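Local coordinates for protein endopolygalacturonase (Chondrostereum purpureum, PDB 1K5C) that probably hydrolyses the alpha-1,4-galacturonosyl links of polygalacturonate inside the chain, as an endo-acting glycoside hydrolase of family 28, at residues A[213-224]-A[243-254]. Numbering follows the deposited sequence. Where two conformers were deposited one is given.
Sequences IKGNTVTRSMYG and YDANTISGIAKY
Val218 presses its CB against the branched flank of Ile248, 3.9 Å from CG2, while the Val218 CG2 methyl reaches Ile248 CG1 and CD1. With CG1 beside the backbone N (chi1 -55°), the CG2 branch of Ile248 swings anti to that N and fills the hollow over Gly224, 3.8 Å from its CA; a modelled CB on that glycine would crowd the methyl. Beside it, CD1 of Ile251 bends back toward Ser221 CB and Tyr223 O. Strands 217-219 and 247-251 run 5° from parallel, their axes approaching to 4.7 Å, and residues pair in register from Ile213 with Tyr243 to Met222 with Ala252; Lys253 is then extra, and Tyr223 pairs with Tyr254. These are successive coils of family 28's right-handed parallel beta-helix, the aliphatic groups stacked in its interior. At the turn, the Asn246 amide bridges two backbone groups: ND2 donates to Ile213 O (3.0 Å, N-H...O 169°) from above the carbonyl plane, and OD1 accepts from Asn216 N. An alanine here would probably leave Asn216 N without this acceptor and Ile213 O with Asp244 N but not the side-chain donor. Outside, Lys214 lies along Asp244, its NZ 3.0 Å from OD1 in a weakly bonded salt bridge; Gly283 N also holds that oxygen. At the far corner, Tyr223 CE1 meets Tyr254 CD2 edge to edge, 3.9 Å apart, and the Tyr223 ring makes a cation-pi contact with galacturonate-binding Arg226.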
# COMPACT_ATOMS: atom_id res chain seq x y z
N ILE A 213 11.13 5.62 0.95
CA ILE A 213 9.91 6.08 1.63
C ILE A 213 10.21 7.52 2.08
O ILE A 213 10.95 7.70 3.08
CB ILE A 213 9.55 5.15 2.81
CG1 ILE A 213 9.34 3.75 2.38
CG2 ILE A 213 8.39 5.71 3.61
CD1 ILE A 213 8.29 3.43 1.50
N LYS A 214 9.73 8.50 1.32
CA LYS A 214 10.25 9.87 1.49
C LYS A 214 9.11 10.89 1.55
O LYS A 214 8.22 10.89 0.71
CB LYS A 214 11.17 10.25 0.34
CG LYS A 214 11.79 11.64 0.43
CD LYS A 214 12.89 11.84 -0.61
CE LYS A 214 13.55 13.23 -0.57
NZ LYS A 214 13.75 13.96 0.76
N GLY A 215 9.18 11.80 2.56
CA GLY A 215 8.30 12.97 2.50
C GLY A 215 6.86 12.71 2.85
O GLY A 215 6.01 13.57 2.56
N ASN A 216 6.55 11.55 3.46
CA ASN A 216 5.16 11.22 3.75
C ASN A 216 4.73 11.71 5.12
O ASN A 216 5.53 11.89 6.03
CB ASN A 216 5.00 9.66 3.70
CG ASN A 216 5.47 9.11 2.39
OD1 ASN A 216 6.62 8.48 2.35
ND2 ASN A 216 4.76 9.28 1.35
N THR A 217 3.41 11.88 5.25
CA THR A 217 2.80 12.19 6.54
C THR A 217 1.88 11.05 6.94
O THR A 217 1.07 10.58 6.10
CB THR A 217 2.00 13.51 6.43
OG1 THR A 217 2.88 14.58 6.11
CG2 THR A 217 1.30 13.90 7.70
N VAL A 218 2.01 10.57 8.17
CA VAL A 218 1.18 9.52 8.70
C VAL A 218 0.56 10.05 9.99
O VAL A 218 1.32 10.53 10.87
CB VAL A 218 1.98 8.25 8.99
CG1 VAL A 218 1.10 7.16 9.60
CG2 VAL A 218 2.71 7.75 7.73
N THR A 219 -0.76 9.96 10.13
CA THR A 219 -1.45 10.40 11.36
C THR A 219 -2.46 9.34 11.77
O THR A 219 -2.94 8.53 10.96
CB THR A 219 -2.15 11.75 11.13
OG1 THR A 219 -3.07 11.61 10.02
CG2 THR A 219 -1.16 12.87 10.86
N ARG A 220 -2.81 9.38 13.07
CA ARG A 220 -3.94 8.59 13.60
C ARG A 220 -3.93 7.15 13.04
O ARG A 220 -4.88 6.69 12.43
CB ARG A 220 -5.25 9.33 13.32
CG ARG A 220 -6.39 8.89 14.21
CD ARG A 220 -7.69 9.65 13.91
NE ARG A 220 -8.17 9.34 12.60
CZ ARG A 220 -8.92 8.25 12.30
NH1 ARG A 220 -9.32 7.34 13.20
NH2 ARG A 220 -9.28 8.08 11.07
N SER A 221 -2.81 6.48 13.31
CA SER A 221 -2.55 5.14 12.74
C SER A 221 -2.05 4.23 13.81
O SER A 221 -1.52 4.64 14.85
CB SER A 221 -1.55 5.23 11.56
OG SER A 221 -2.12 5.97 10.46
N MET A 222 -2.10 2.90 13.53
CA MET A 222 -1.69 1.92 14.53
C MET A 222 -0.17 1.79 14.59
O MET A 222 0.38 1.46 15.66
CB MET A 222 -2.34 0.58 14.22
CG MET A 222 -2.14 -0.52 15.18
SD MET A 222 -3.24 -1.91 14.85
CE MET A 222 -4.67 -0.98 14.64
N TYR A 223 0.49 2.00 13.44
CA TYR A 223 1.94 1.93 13.36
C TYR A 223 2.39 3.09 12.48
O TYR A 223 1.62 3.57 11.65
CB TYR A 223 2.46 0.63 12.67
CG TYR A 223 1.80 -0.64 13.19
CD1 TYR A 223 2.37 -1.44 14.15
CD2 TYR A 223 0.59 -1.07 12.68
CE1 TYR A 223 1.72 -2.62 14.60
CE2 TYR A 223 -0.06 -2.20 13.11
CZ TYR A 223 0.52 -2.96 14.09
OH TYR A 223 -0.08 -4.13 14.50
N GLY A 224 3.64 3.51 12.68
CA GLY A 224 4.21 4.50 11.79
C GLY A 224 4.79 3.84 10.51
O GLY A 224 4.25 4.00 9.42
N TYR A 243 14.26 5.47 4.64
CA TYR A 243 13.20 6.36 5.17
C TYR A 243 13.80 7.77 5.29
O TYR A 243 14.85 7.94 5.93
CB TYR A 243 12.75 5.89 6.57
CG TYR A 243 12.14 4.53 6.58
CD1 TYR A 243 10.82 4.32 6.22
CD2 TYR A 243 12.89 3.41 6.94
CE1 TYR A 243 10.23 3.06 6.22
CE2 TYR A 243 12.33 2.13 6.96
CZ TYR A 243 11.00 1.97 6.62
OH TYR A 243 10.49 0.69 6.62
N ASP A 244 13.14 8.74 4.66
CA ASP A 244 13.70 10.11 4.53
C ASP A 244 12.56 11.07 4.67
O ASP A 244 11.57 10.97 3.94
CB ASP A 244 14.37 10.14 3.16
CG ASP A 244 15.06 11.43 2.78
OD1 ASP A 244 14.63 12.51 3.22
OD2 ASP A 244 16.08 11.27 2.00
N ALA A 245 12.62 12.01 5.66
CA ALA A 245 11.70 13.18 5.63
C ALA A 245 10.26 12.78 5.89
O ALA A 245 9.36 13.45 5.36
CB ALA A 245 11.81 13.96 4.32
N ASN A 246 9.98 11.77 6.73
CA ASN A 246 8.59 11.43 7.05
C ASN A 246 8.18 12.07 8.37
O ASN A 246 8.96 12.13 9.33
CB ASN A 246 8.42 9.91 7.12
CG ASN A 246 8.83 9.26 5.80
OD1 ASN A 246 8.12 9.36 4.79
ND2 ASN A 246 10.01 8.62 5.80
N THR A 247 6.92 12.53 8.44
CA THR A 247 6.38 13.17 9.64
C THR A 247 5.19 12.36 10.10
O THR A 247 4.19 12.25 9.39
CB THR A 247 5.98 14.62 9.35
OG1 THR A 247 7.15 15.33 8.81
CG2 THR A 247 5.48 15.31 10.59
N ILE A 248 5.32 11.77 11.30
CA ILE A 248 4.37 10.76 11.77
C ILE A 248 3.93 11.11 13.16
O ILE A 248 4.76 11.48 14.02
CB ILE A 248 5.05 9.36 11.72
CG1 ILE A 248 5.58 9.09 10.29
CG2 ILE A 248 4.13 8.29 12.25
CD1 ILE A 248 6.11 7.64 10.06
N SER A 249 2.62 10.97 13.45
CA SER A 249 2.11 11.30 14.78
C SER A 249 0.82 10.52 15.03
O SER A 249 0.20 9.94 14.13
CB SER A 249 1.91 12.81 14.91
OG SER A 249 0.97 13.29 13.97
N GLY A 250 0.39 10.51 16.28
CA GLY A 250 -0.87 9.89 16.63
C GLY A 250 -0.80 8.37 16.49
O GLY A 250 -1.79 7.77 16.06
N ILE A 251 0.32 7.75 16.85
CA ILE A 251 0.52 6.31 16.63
C ILE A 251 0.15 5.54 17.88
O ILE A 251 0.63 5.78 18.99
CB ILE A 251 1.98 6.05 16.23
CG1 ILE A 251 2.37 6.80 14.95
CG2 ILE A 251 2.18 4.55 16.11
CD1 ILE A 251 1.40 6.59 13.77
N ALA A 252 -0.71 4.51 17.67
CA ALA A 252 -1.29 3.80 18.81
C ALA A 252 -0.46 2.65 19.32
O ALA A 252 -0.49 2.38 20.55
CB ALA A 252 -2.69 3.27 18.45
N LYS A 253 0.26 1.93 18.48
CA LYS A 253 0.90 0.69 18.88
C LYS A 253 2.42 0.76 18.78
O LYS A 253 3.10 0.59 19.83
CB LYS A 253 0.39 -0.57 18.15
CG LYS A 253 0.64 -1.80 19.01
CD LYS A 253 0.08 -3.08 18.38
CE LYS A 253 0.34 -4.27 19.31
NZ LYS A 253 -0.22 -5.52 18.77
N TYR A 254 3.00 0.94 17.59
CA TYR A 254 4.45 1.06 17.45
C TYR A 254 4.81 2.18 16.49
O TYR A 254 4.32 2.20 15.35
CB TYR A 254 5.11 -0.19 16.88
CG TYR A 254 5.11 -1.42 17.76
CD1 TYR A 254 6.22 -1.65 18.60
CD2 TYR A 254 4.10 -2.34 17.74
CE1 TYR A 254 6.26 -2.78 19.43
CE2 TYR A 254 4.16 -3.51 18.55
CZ TYR A 254 5.26 -3.67 19.37
OH TYR A 254 5.31 -4.82 20.19
O HOH W 1 17.16 13.22 0.53
O HOH W 2 7.21 14.92 6.21
O HOH W 3 2.22 13.64 11.51
O HOH W 4 0.41 -6.27 15.85